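Local coordinates for protein Phl p 3 allergen (Phleum pratense, PDB 3FT1) that is a secreted major grass-pollen allergen bound by IgE and, being related to the carbohydrate-binding domain of beta-expansins, may bind cell-wall polysaccharides, at residues V4-K10 and I89-P95; K15-I21 and V52-S58; E42-L46 and F65-F69. One frame throughout, in Å; residues are numbered along the deposited sequence.

Contact 1 (V4-K10 and I89-P95)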
loop_
_atom_site.group_PDB
_atom_site.type_symbol
_atom_site.label_atom_id
_atom_site.label_comp_id
_atom_site.label_asym_id
_atom_site.label_seq_id
_atom_site.Cartn_x
_atom_site.Cartn_y
_atom_site.Cartn_z
ATOM N N VAL A 4 -8.342 5.515 2.645
ATOM C CA VAL A 4 -7.776 4.299 2.083
ATOM C C VAL A 4 -7.887 3.132 3.045
ATOM O O VAL A 4 -7.826 3.316 4.257
ATOM C CB VAL A 4 -6.304 4.507 1.672
ATOM C CG1 VAL A 4 -5.423 4.732 2.899
ATOM C CG2 VAL A 4 -5.801 3.321 0.868
ATOM N N THR A 5 -8.093 1.939 2.497
ATOM C CA THR A 5 -7.943 0.716 3.275
ATOM C C THR A 5 -7.035 -0.230 2.500
ATOM O O THR A 5 -6.991 -0.190 1.266
ATOM C CB THR A 5 -9.295 0.002 3.564
ATOM O OG1 THR A 5 -9.922 -0.380 2.336
ATOM C CG2 THR A 5 -10.239 0.901 4.372
ATOM N N PHE A 6 -6.298 -1.059 3.239
ATOM C CA PHE A 6 -5.401 -2.048 2.665
ATOM C C PHE A 6 -5.836 -3.383 3.233
ATOM O O PHE A 6 -5.780 -3.567 4.445
ATOM C CB PHE A 6 -3.964 -1.833 3.149
ATOM C CG PHE A 6 -3.351 -0.505 2.763
ATOM C CD1 PHE A 6 -2.452 -0.425 1.714
ATOM C CD2 PHE A 6 -3.641 0.645 3.480
ATOM C CE1 PHE A 6 -1.868 0.777 1.371
ATOM C CE2 PHE A 6 -3.060 1.860 3.143
ATOM C CZ PHE A 6 -2.174 1.925 2.090
ATOM N N THR A 7 -6.252 -4.310 2.381
ATOM C CA THR A 7 -6.608 -5.649 2.847
ATOM C C THR A 7 -5.605 -6.655 2.317
ATOM O O THR A 7 -5.404 -6.766 1.110
ATOM C CB THR A 7 -8.014 -6.048 2.392
ATOM O OG1 THR A 7 -8.945 -5.048 2.819
ATOM C CG2 THR A 7 -8.411 -7.410 2.980
ATOM N N VAL A 8 -4.978 -7.387 3.228
ATOM C CA VAL A 8 -3.985 -8.375 2.841
ATOM C C VAL A 8 -4.674 -9.605 2.266
ATOM O O VAL A 8 -5.506 -10.234 2.926
ATOM C CB VAL A 8 -3.112 -8.786 4.031
ATOM C CG1 VAL A 8 -2.174 -9.918 3.622
ATOM C CG2 VAL A 8 -2.318 -7.591 4.535
ATOM N N GLN A 9 -4.325 -9.939 1.029
ATOM C CA GLN A 9 -5.000 -11.010 0.302
ATOM C C GLN A 9 -4.260 -12.328 0.421
ATOM O O GLN A 9 -3.034 -12.352 0.540
ATOM C CB GLN A 9 -5.114 -10.641 -1.180
ATOM C CG GLN A 9 -5.852 -9.336 -1.409
ATOM C CD GLN A 9 -7.296 -9.430 -0.981
ATOM O OE1 GLN A 9 -7.688 -8.897 0.060
ATOM N NE2 GLN A 9 -8.093 -10.141 -1.766
ATOM N N LYS A 10 -5.008 -13.426 0.368
ATOM C CA LYS A 10 -4.394 -14.743 0.341
ATOM C C LYS A 10 -3.404 -14.773 -0.812
ATOM O O LYS A 10 -3.670 -14.220 -1.885
ATOM C CB LYS A 10 -5.446 -15.849 0.179
ATOM C CG LYS A 10 -4.898 -17.230 0.538
ATOM C CD LYS A 10 -5.941 -18.332 0.424
ATOM C CE LYS A 10 -5.428 -19.621 1.055
ATOM N NZ LYS A 10 -3.952 -19.761 0.884
ATOM N N ILE A 89 -3.304 -12.480 6.849
ATOM C CA ILE A 89 -4.116 -12.715 5.663
ATOM C C ILE A 89 -5.571 -12.413 5.974
ATOM O O ILE A 89 -6.121 -12.937 6.941
ATOM C CB ILE A 89 -4.028 -14.192 5.213
ATOM C CG1 ILE A 89 -2.576 -14.595 4.917
ATOM C CG2 ILE A 89 -4.928 -14.435 4.008
ATOM C CD1 ILE A 89 -1.860 -13.661 3.974
ATOM N N GLY A 90 -6.189 -11.564 5.157
ATOM C CA GLY A 90 -7.597 -11.247 5.318
ATOM C C GLY A 90 -7.899 -10.067 6.220
ATOM O O GLY A 90 -9.055 -9.670 6.360
ATOM N N LYS A 91 -6.871 -9.502 6.840
ATOM C CA LYS A 91 -7.073 -8.367 7.722
ATOM C C LYS A 91 -6.970 -7.072 6.949
ATOM O O LYS A 91 -6.223 -6.970 5.976
ATOM C CB LYS A 91 -6.070 -8.381 8.873
ATOM C CG LYS A 91 -6.227 -7.218 9.839
ATOM C CD LYS A 91 -5.440 -7.459 11.122
ATOM C CE LYS A 91 -5.498 -6.244 12.040
ATOM N NZ LYS A 91 -4.749 -6.473 13.308
ATOM N N THR A 92 -7.736 -6.082 7.386
ATOM C CA THR A 92 -7.704 -4.779 6.758
ATOM C C THR A 92 -7.025 -3.778 7.675
ATOM O O THR A 92 -7.299 -3.718 8.875
ATOM C CB THR A 92 -9.122 -4.305 6.400
ATOM O OG1 THR A 92 -9.639 -5.152 5.371
ATOM C CG2 THR A 92 -9.097 -2.860 5.894
ATOM N N TYR A 93 -6.111 -3.011 7.096
ATOM C CA TYR A 93 -5.423 -1.948 7.808
ATOM C C TYR A 93 -5.932 -0.617 7.252
ATOM O O TYR A 93 -5.953 -0.392 6.043
ATOM C CB TYR A 93 -3.905 -2.126 7.654
ATOM C CG TYR A 93 -3.460 -3.489 8.157
ATOM C CD1 TYR A 93 -3.016 -3.662 9.460
ATOM C CD2 TYR A 93 -3.519 -4.607 7.332
ATOM C CE1 TYR A 93 -2.634 -4.918 9.932
ATOM C CE2 TYR A 93 -3.131 -5.861 7.784
ATOM C CZ TYR A 93 -2.690 -6.009 9.083
ATOM O OH TYR A 93 -2.317 -7.259 9.518
ATOM N N LYS A 94 -6.400 0.245 8.140
ATOM C CA LYS A 94 -7.125 1.439 7.716
ATOM C C LYS A 94 -6.573 2.645 8.461
ATOM O O LYS A 94 -6.973 2.922 9.595
ATOM C CB LYS A 94 -8.619 1.256 8.014
ATOM C CG LYS A 94 -9.520 2.407 7.586
ATOM C CD LYS A 94 -10.951 2.075 7.942
ATOM C CE LYS A 94 -11.749 3.325 8.225
ATOM N NZ LYS A 94 -12.254 3.906 6.992
ATOM N N PRO A 95 -5.632 3.361 7.832
ATOM C CA PRO A 95 -5.049 4.530 8.497
ATOM C C PRO A 95 -6.043 5.684 8.530
ATOM O O PRO A 95 -7.068 5.641 7.848
ATOM C CB PRO A 95 -3.851 4.884 7.610
ATOM C CG PRO A 95 -4.174 4.329 6.267
ATOM C CD PRO A 95 -5.088 3.142 6.479
HETATM O O HOH W 1 -8.373 5.830 5.462
#
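In both T7 and T92 the hydroxyl lies beside the backbone N and anti to the carbonyl carbon (chi1 -55° and -67°), and these matching torsions bring T7 OG1 within 2.6 Å of T92 OG1. The result is a short hydrogen bond in which either hydroxyl could be the donor. The two residues form an antiparallel non-hydrogen-bonded pair, where a small, branched, polar side chain can join the strands through its own hydroxyl. On the same side of the sheet T5 CG2 rests on K94 CG at 3.6 Å, using the aliphatic part of the lysine.

F6 and Y93 make the neighbouring hydrogen-bonded pair, with F6 N to Y93 O at 2.9 Å and Y93 N to F6 O at 2.7 Å. Their rings face the interior with the other apolar groups. V8 CG2 meets Y93 CE2 at 3.8 Å, and V4 CG1 meets P95 CG at 3.6 Å, the two side chains crossing at about a right angle. The Y93 hydroxyl is hydrogen-bonded to S88 N.

At one end G90, whose positive phi of 90° suits a glycine, gives its N to V8 O at 2.7 Å. At the other, a water bridges the ends of the segments, accepting from V4 N and donating to P95 O; P95 itself has no amide hydrogen to give. Backbone hydrogen bonds thus do most of the work of fastening the short C-terminal strand to the first strand of the expansin-type beta-sandwich, with the threonine hydroxyls paired on the more exposed face and the aromatic rings buried on the other.

Contact 2 (K15-I21 and V52-S58)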
loop_
_atom_site.group_PDB
_atom_site.type_symbol
_atom_site.label_atom_id
_atom_site.label_comp_id
_atom_site.label_asym_id
_atom_site.label_seq_id
_atom_site.Cartn_x
_atom_site.Cartn_y
_atom_site.Cartn_z
ATOM N N LYS A 15 7.642 -12.589 1.698
ATOM C CA LYS A 15 8.331 -11.998 0.544
ATOM C C LYS A 15 7.364 -11.389 -0.471
ATOM O O LYS A 15 7.769 -10.986 -1.561
ATOM C CB LYS A 15 9.182 -13.055 -0.163
ATOM C CG LYS A 15 10.375 -13.533 0.657
ATOM C CD LYS A 15 10.944 -14.844 0.129
ATOM C CE LYS A 15 11.664 -14.661 -1.191
ATOM N NZ LYS A 15 12.355 -15.914 -1.628
ATOM N N LYS A 16 6.085 -11.326 -0.129
ATOM C CA LYS A 16 5.104 -10.910 -1.123
ATOM C C LYS A 16 3.875 -10.299 -0.480
ATOM O O LYS A 16 3.200 -10.941 0.321
ATOM C CB LYS A 16 4.708 -12.113 -1.980
ATOM C CG LYS A 16 3.744 -11.810 -3.117
ATOM C CD LYS A 16 3.573 -13.057 -3.968
ATOM C CE LYS A 16 2.353 -12.991 -4.859
ATOM N NZ LYS A 16 2.204 -14.266 -5.614
ATOM N N LEU A 17 3.581 -9.054 -0.833
ATOM C CA LEU A 17 2.348 -8.425 -0.377
ATOM C C LEU A 17 1.368 -8.330 -1.527
ATOM O O LEU A 17 1.661 -7.716 -2.539
ATOM C CB LEU A 17 2.620 -7.018 0.153
ATOM C CG LEU A 17 2.977 -6.873 1.626
ATOM C CD1 LEU A 17 3.336 -5.421 1.938
ATOM C CD2 LEU A 17 1.820 -7.348 2.500
ATOM N N VAL A 18 0.204 -8.950 -1.360
ATOM C CA VAL A 18 -0.879 -8.825 -2.316
ATOM C C VAL A 18 -1.963 -8.057 -1.596
ATOM O O VAL A 18 -2.516 -8.544 -0.601
ATOM C CB VAL A 18 -1.425 -10.202 -2.738
ATOM C CG1 VAL A 18 -2.498 -10.039 -3.790
ATOM C CG2 VAL A 18 -0.294 -11.086 -3.258
ATOM N N LEU A 19 -2.254 -6.855 -2.084
ATOM C CA LEU A 19 -3.115 -5.938 -1.351
ATOM C C LEU A 19 -4.293 -5.477 -2.169
ATOM O O LEU A 19 -4.125 -4.948 -3.273
ATOM C CB LEU A 19 -2.328 -4.702 -0.911
ATOM C CG LEU A 19 -1.160 -4.939 0.043
ATOM C CD1 LEU A 19 -0.365 -3.650 0.208
ATOM C CD2 LEU A 19 -1.683 -5.438 1.384
ATOM N N ASP A 20 -5.480 -5.679 -1.607
ATOM C CA ASP A 20 -6.678 -5.006 -2.077
ATOM C C ASP A 20 -6.657 -3.617 -1.471
ATOM O O ASP A 20 -6.897 -3.435 -0.279
ATOM C CB ASP A 20 -7.928 -5.757 -1.613
ATOM C CG ASP A 20 -9.210 -5.116 -2.101
ATOM O OD1 ASP A 20 -9.138 -4.166 -2.910
ATOM O OD2 ASP A 20 -10.296 -5.565 -1.677
ATOM N N ILE A 21 -6.334 -2.629 -2.292
ATOM C CA ILE A 21 -6.267 -1.263 -1.819
ATOM C C ILE A 21 -7.517 -0.553 -2.313
ATOM O O ILE A 21 -7.787 -0.519 -3.517
ATOM C CB ILE A 21 -4.990 -0.546 -2.344
ATOM C CG1 ILE A 21 -3.734 -1.289 -1.872
ATOM C CG2 ILE A 21 -4.962 0.912 -1.892
ATOM C CD1 ILE A 21 -2.430 -0.726 -2.421
ATOM N N VAL A 52 -6.216 -5.942 -7.328
ATOM C CA VAL A 52 -5.220 -5.846 -6.262
ATOM C C VAL A 52 -3.895 -5.304 -6.763
ATOM O O VAL A 52 -3.681 -5.152 -7.967
ATOM C CB VAL A 52 -4.967 -7.200 -5.565
ATOM C CG1 VAL A 52 -6.270 -7.799 -5.064
ATOM C CG2 VAL A 52 -4.231 -8.164 -6.499
ATOM N N TRP A 53 -3.012 -5.007 -5.816
ATOM C CA TRP A 53 -1.695 -4.472 -6.114
ATOM C C TRP A 53 -0.704 -5.391 -5.454
ATOM O O TRP A 53 -0.936 -5.870 -4.346
ATOM C CB TRP A 53 -1.523 -3.076 -5.525
ATOM C CG TRP A 53 -2.393 -2.040 -6.135
ATOM C CD1 TRP A 53 -3.716 -1.834 -5.890
ATOM C CD2 TRP A 53 -1.995 -1.035 -7.079
ATOM N NE1 TRP A 53 -4.174 -0.777 -6.637
ATOM C CE2 TRP A 53 -3.136 -0.264 -7.369
ATOM C CE3 TRP A 53 -0.782 -0.711 -7.699
ATOM C CZ2 TRP A 53 -3.107 0.806 -8.260
ATOM C CZ3 TRP A 53 -0.755 0.358 -8.586
ATOM C CH2 TRP A 53 -1.914 1.102 -8.857
ATOM N N GLU A 54 0.413 -5.629 -6.119
ATOM C CA GLU A 54 1.366 -6.594 -5.611
ATOM C C GLU A 54 2.790 -6.056 -5.586
ATOM O O GLU A 54 3.204 -5.330 -6.488
ATOM C CB GLU A 54 1.296 -7.859 -6.457
ATOM C CG GLU A 54 2.342 -8.893 -6.115
ATOM C CD GLU A 54 2.276 -10.090 -7.040
ATOM O OE1 GLU A 54 1.152 -10.524 -7.361
ATOM O OE2 GLU A 54 3.342 -10.593 -7.447
ATOM N N VAL A 55 3.538 -6.421 -4.548
ATOM C CA VAL A 55 4.980 -6.208 -4.550
ATOM C C VAL A 55 5.673 -7.443 -3.981
ATOM O O VAL A 55 5.278 -7.973 -2.936
ATOM C CB VAL A 55 5.405 -4.906 -3.810
ATOM C CG1 VAL A 55 4.993 -4.939 -2.345
ATOM C CG2 VAL A 55 6.910 -4.675 -3.959
ATOM N N LYS A 56 6.679 -7.918 -4.707
ATOM C CA LYS A 56 7.429 -9.105 -4.321
ATOM C C LYS A 56 8.859 -8.695 -4.052
ATOM O O LYS A 56 9.341 -7.708 -4.600
ATOM C CB LYS A 56 7.466 -10.115 -5.466
ATOM C CG LYS A 56 6.205 -10.900 -5.720
ATOM C CD LYS A 56 6.361 -11.707 -7.010
ATOM C CE LYS A 56 5.184 -12.642 -7.252
ATOM N NZ LYS A 56 5.020 -12.974 -8.700
ATOM N N SER A 57 9.547 -9.480 -3.238
ATOM C CA SER A 57 10.965 -9.273 -3.000
ATOM C C SER A 57 11.660 -10.619 -2.966
ATOM O O SER A 57 11.032 -11.641 -2.693
ATOM C CB SER A 57 11.189 -8.557 -1.678
ATOM O OG SER A 57 12.572 -8.331 -1.495
ATOM N N SER A 58 12.959 -10.627 -3.249
ATOM C CA SER A 58 13.725 -11.865 -3.192
ATOM C C SER A 58 14.074 -12.199 -1.748
ATOM O O SER A 58 14.542 -13.301 -1.447
ATOM C CB SER A 58 15.002 -11.749 -4.026
ATOM O OG SER A 58 15.890 -10.819 -3.440
HETATM O O HOH W 2 1.898 -12.765 -8.501
HETATM O O HOH W 3 -6.895 0.268 -6.446
#
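K16 and K56 lie side by side and point the same way, K16 CD touching K56 CE at 3.7 Å. K16 has its CG anti to the backbone N (chi1 -177°) and an extended chain beyond it, which carries it obliquely across E54 until its CE is 3.6 Å from E54 CD. The two ammonium groups, NZ to NZ, stay 4.4 Å apart. A water accepts from K56 NZ, more weakly from K16 NZ, and donates to E54 OE1 at 2.6 Å, so the glutamate probably offsets the like charges beside it; K49 NZ adds a long, weak ion pair with E54 OE1. Long flexible lysines suit this face, since their methylenes cover the strands and their ends reach solvent.

Further along the same face V18 and V52 cross obliquely, V18 CG1 to V52 CG2 at 3.7 Å, with their branched carbons well suited to extended chain. Beneath these side chains two neighbouring strands of the antiparallel expansin-type beta-sandwich run at 156° to each other, and L17 with V55 and L19 with W53 form hydrogen-bonded pairs. In the second of these, L19 N meets W53 O at 2.8 Å.

Toward the interior I21 and W53 cross at about a right angle, with I21 CD1 3.9 Å from W53 CD1. L30 and V33 also pack on the indole. Its one polar atom is served at the ring edge: a water in the plane of the ring accepts from W53 NE1 at 2.9 Å and donates to I21 O, letting a large aromatic residue sit inside the fold with its N-H satisfied.

Contact 3 (E42-L46 and F65-F69)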
loop_
_atom_site.group_PDB
_atom_site.type_symbol
_atom_site.label_atom_id
_atom_site.label_comp_id
_atom_site.label_asym_id
_atom_site.label_seq_id
_atom_site.Cartn_x
_atom_site.Cartn_y
_atom_site.Cartn_z
ATOM N N GLU A 42 14.410 3.630 -0.399
ATOM C CA GLU A 42 13.826 3.649 -1.733
ATOM C C GLU A 42 12.352 3.241 -1.762
ATOM O O GLU A 42 11.915 2.363 -1.016
ATOM C CB GLU A 42 14.652 2.824 -2.722
ATOM C CG GLU A 42 14.555 1.333 -2.546
ATOM C CD GLU A 42 15.164 0.588 -3.717
ATOM O OE1 GLU A 42 16.155 1.091 -4.288
ATOM O OE2 GLU A 42 14.649 -0.492 -4.070
ATOM N N TRP A 43 11.596 3.909 -2.627
ATOM C CA TRP A 43 10.225 3.525 -2.914
ATOM C C TRP A 43 10.202 2.451 -3.991
ATOM O O TRP A 43 10.779 2.619 -5.068
ATOM C CB TRP A 43 9.410 4.748 -3.355
ATOM C CG TRP A 43 9.255 5.738 -2.251
ATOM C CD1 TRP A 43 9.984 6.876 -2.057
ATOM C CD2 TRP A 43 8.318 5.673 -1.168
ATOM N NE1 TRP A 43 9.558 7.524 -0.925
ATOM C CE2 TRP A 43 8.541 6.802 -0.355
ATOM C CE3 TRP A 43 7.326 4.761 -0.800
ATOM C CZ2 TRP A 43 7.798 7.055 0.795
ATOM C CZ3 TRP A 43 6.585 5.010 0.348
ATOM C CH2 TRP A 43 6.825 6.150 1.130
ATOM N N GLU A 44 9.531 1.343 -3.694
ATOM C CA GLU A 44 9.413 0.233 -4.626
ATOM C C GLU A 44 8.000 0.173 -5.187
ATOM O O GLU A 44 7.033 0.055 -4.431
ATOM C CB GLU A 44 9.719 -1.084 -3.911
ATOM C CG GLU A 44 11.030 -1.072 -3.141
ATOM C CD GLU A 44 11.230 -2.340 -2.339
ATOM O OE1 GLU A 44 11.185 -3.428 -2.941
ATOM O OE2 GLU A 44 11.431 -2.242 -1.117
ATOM N N PRO A 45 7.871 0.222 -6.516
ATOM C CA PRO A 45 6.521 0.264 -7.086
ATOM C C PRO A 45 5.776 -1.049 -6.873
ATOM O O PRO A 45 6.378 -2.126 -6.958
ATOM C CB PRO A 45 6.766 0.481 -8.584
ATOM C CG PRO A 45 8.236 0.773 -8.728
ATOM C CD PRO A 45 8.914 0.157 -7.550
ATOM N N LEU A 46 4.486 -0.955 -6.570
ATOM C CA LEU A 46 3.614 -2.118 -6.594
ATOM C C LEU A 46 3.058 -2.225 -7.999
ATOM O O LEU A 46 2.905 -1.220 -8.689
ATOM C CB LEU A 46 2.466 -1.980 -5.590
ATOM C CG LEU A 46 2.769 -2.383 -4.145
ATOM C CD1 LEU A 46 3.745 -1.410 -3.512
ATOM C CD2 LEU A 46 1.476 -2.465 -3.342
ATOM N N PHE A 65 5.301 -1.153 7.078
ATOM C CA PHE A 65 5.396 -0.714 5.694
ATOM C C PHE A 65 4.775 0.660 5.462
ATOM O O PHE A 65 3.704 0.954 5.972
ATOM C CB PHE A 65 4.743 -1.759 4.789
ATOM C CG PHE A 65 5.325 -3.138 4.953
ATOM C CD1 PHE A 65 6.618 -3.404 4.545
ATOM C CD2 PHE A 65 4.586 -4.156 5.531
ATOM C CE1 PHE A 65 7.164 -4.667 4.702
ATOM C CE2 PHE A 65 5.127 -5.426 5.694
ATOM C CZ PHE A 65 6.418 -5.676 5.274
ATOM N N ASN A 66 5.467 1.483 4.680
ATOM C CA ASN A 66 4.973 2.795 4.264
ATOM C C ASN A 66 4.556 2.750 2.804
ATOM O O ASN A 66 5.139 2.009 2.012
ATOM C CB ASN A 66 6.075 3.839 4.459
ATOM C CG ASN A 66 6.772 3.684 5.789
ATOM O OD1 ASN A 66 6.201 3.990 6.835
ATOM N ND2 ASN A 66 8.002 3.175 5.760
ATOM N N PHE A 67 3.540 3.527 2.448
ATOM C CA PHE A 67 3.015 3.527 1.086
ATOM C C PHE A 67 2.883 4.948 0.552
ATOM O O PHE A 67 2.361 5.826 1.235
ATOM C CB PHE A 67 1.655 2.818 1.034
ATOM C CG PHE A 67 1.736 1.353 1.362
ATOM C CD1 PHE A 67 1.971 0.425 0.363
ATOM C CD2 PHE A 67 1.634 0.915 2.673
ATOM C CE1 PHE A 67 2.086 -0.930 0.660
ATOM C CE2 PHE A 67 1.742 -0.436 2.981
ATOM C CZ PHE A 67 1.963 -1.357 1.974
ATOM N N ARG A 68 3.378 5.163 -0.660
ATOM C CA ARG A 68 3.218 6.453 -1.331
ATOM C C ARG A 68 2.239 6.280 -2.468
ATOM O O ARG A 68 2.410 5.391 -3.314
ATOM C CB ARG A 68 4.546 6.968 -1.877
ATOM C CG ARG A 68 4.406 8.277 -2.647
ATOM C CD ARG A 68 5.741 8.969 -2.810
ATOM N NE ARG A 68 6.592 8.278 -3.772
ATOM C CZ ARG A 68 7.834 8.654 -4.067
ATOM N NH1 ARG A 68 8.370 9.712 -3.469
ATOM N NH2 ARG A 68 8.538 7.974 -4.958
ATOM N N PHE A 69 1.212 7.126 -2.473
ATOM C CA PHE A 69 0.206 7.146 -3.526
ATOM C C PHE A 69 0.374 8.366 -4.421
ATOM O O PHE A 69 0.646 9.463 -3.938
ATOM C CB PHE A 69 -1.199 7.209 -2.923
ATOM C CG PHE A 69 -1.586 5.981 -2.138
ATOM C CD1 PHE A 69 -2.090 4.868 -2.781
ATOM C CD2 PHE A 69 -1.452 5.946 -0.764
ATOM C CE1 PHE A 69 -2.452 3.742 -2.073
ATOM C CE2 PHE A 69 -1.813 4.817 -0.048
ATOM C CZ PHE A 69 -2.311 3.715 -0.710
#
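A cation-pi stack spans one strand of the antiparallel expansin-type beta-sandwich here: W43, beside E44 of strand 44-49, and R68, in strand 65-71, meet over strand 30-36, which runs between them. The R68 guanidinium lies nearly flat on the indole, the planes 21° apart, with R68 CZ 3.7 Å from the centroid of the five-membered ring of W43 and over its face. R68 NH2 comes to 3.4 Å from W43 CD1. The arginine chain leaves its backbone with CG anti to N and then bends at chi3 (72°), which folds the planar group back over the tryptophan instead of letting it run straight on. R68 CB covers the other half of the same indole, 3.7 Å from the centroid of the six-membered ring of W43, as a CH-pi contact.

Both residue types suit the place. Tryptophan gives a broad electron-rich face that can take a methylene and a charged plane together, and arginine supplies both. E34 makes a salt bridge with R68 NE, probably helping to hold the guanidinium in its rotation while its face stays on the ring. The far rim of the indole reaches the strand backbone, W43 CZ3 coming to 3.4 Å from R68 N, and N66 CB lies 4.1 Å from W43 CH2. The N66 amide is engaged beyond the pair, its OD1 accepting from E81 N.

Facing the other way, L46 CD2 comes to the edge of the F67 ring, 4.3 Å from F67 CE1, a loose apolar contact inside the fold. L46 also packs on W53 and V55 of strand 52-56 and on L35, whereas F67 meets L19, I83 and the ring of F6; V78 of strand 76-83 touches W43.

How the contacts relate
From the N terminus, strand 3-8 passes into strand 16-24, its neighbour in the sheet, and contact 1 joins the first of these to the C-terminal strand 92-93, closing a loop that takes in nearly the whole chain. Contacts 2 and 3 both fall within that loop. They cross each other: contact 2 runs from 15-21 to 52-58, while contact 3 starts between those segments at 42-46 and ends after them at 65-69. Contacts 1 and 2 touch through backbone pairing of strands 3-8 and 16-24. Strands 44-49 and 52-56, neighbours in the sheet, link contacts 3 and 2. Aromatic side chains of strands 3-8 and 65-71, among them F6 and F69, bring contacts 1 and 3 together in the interior.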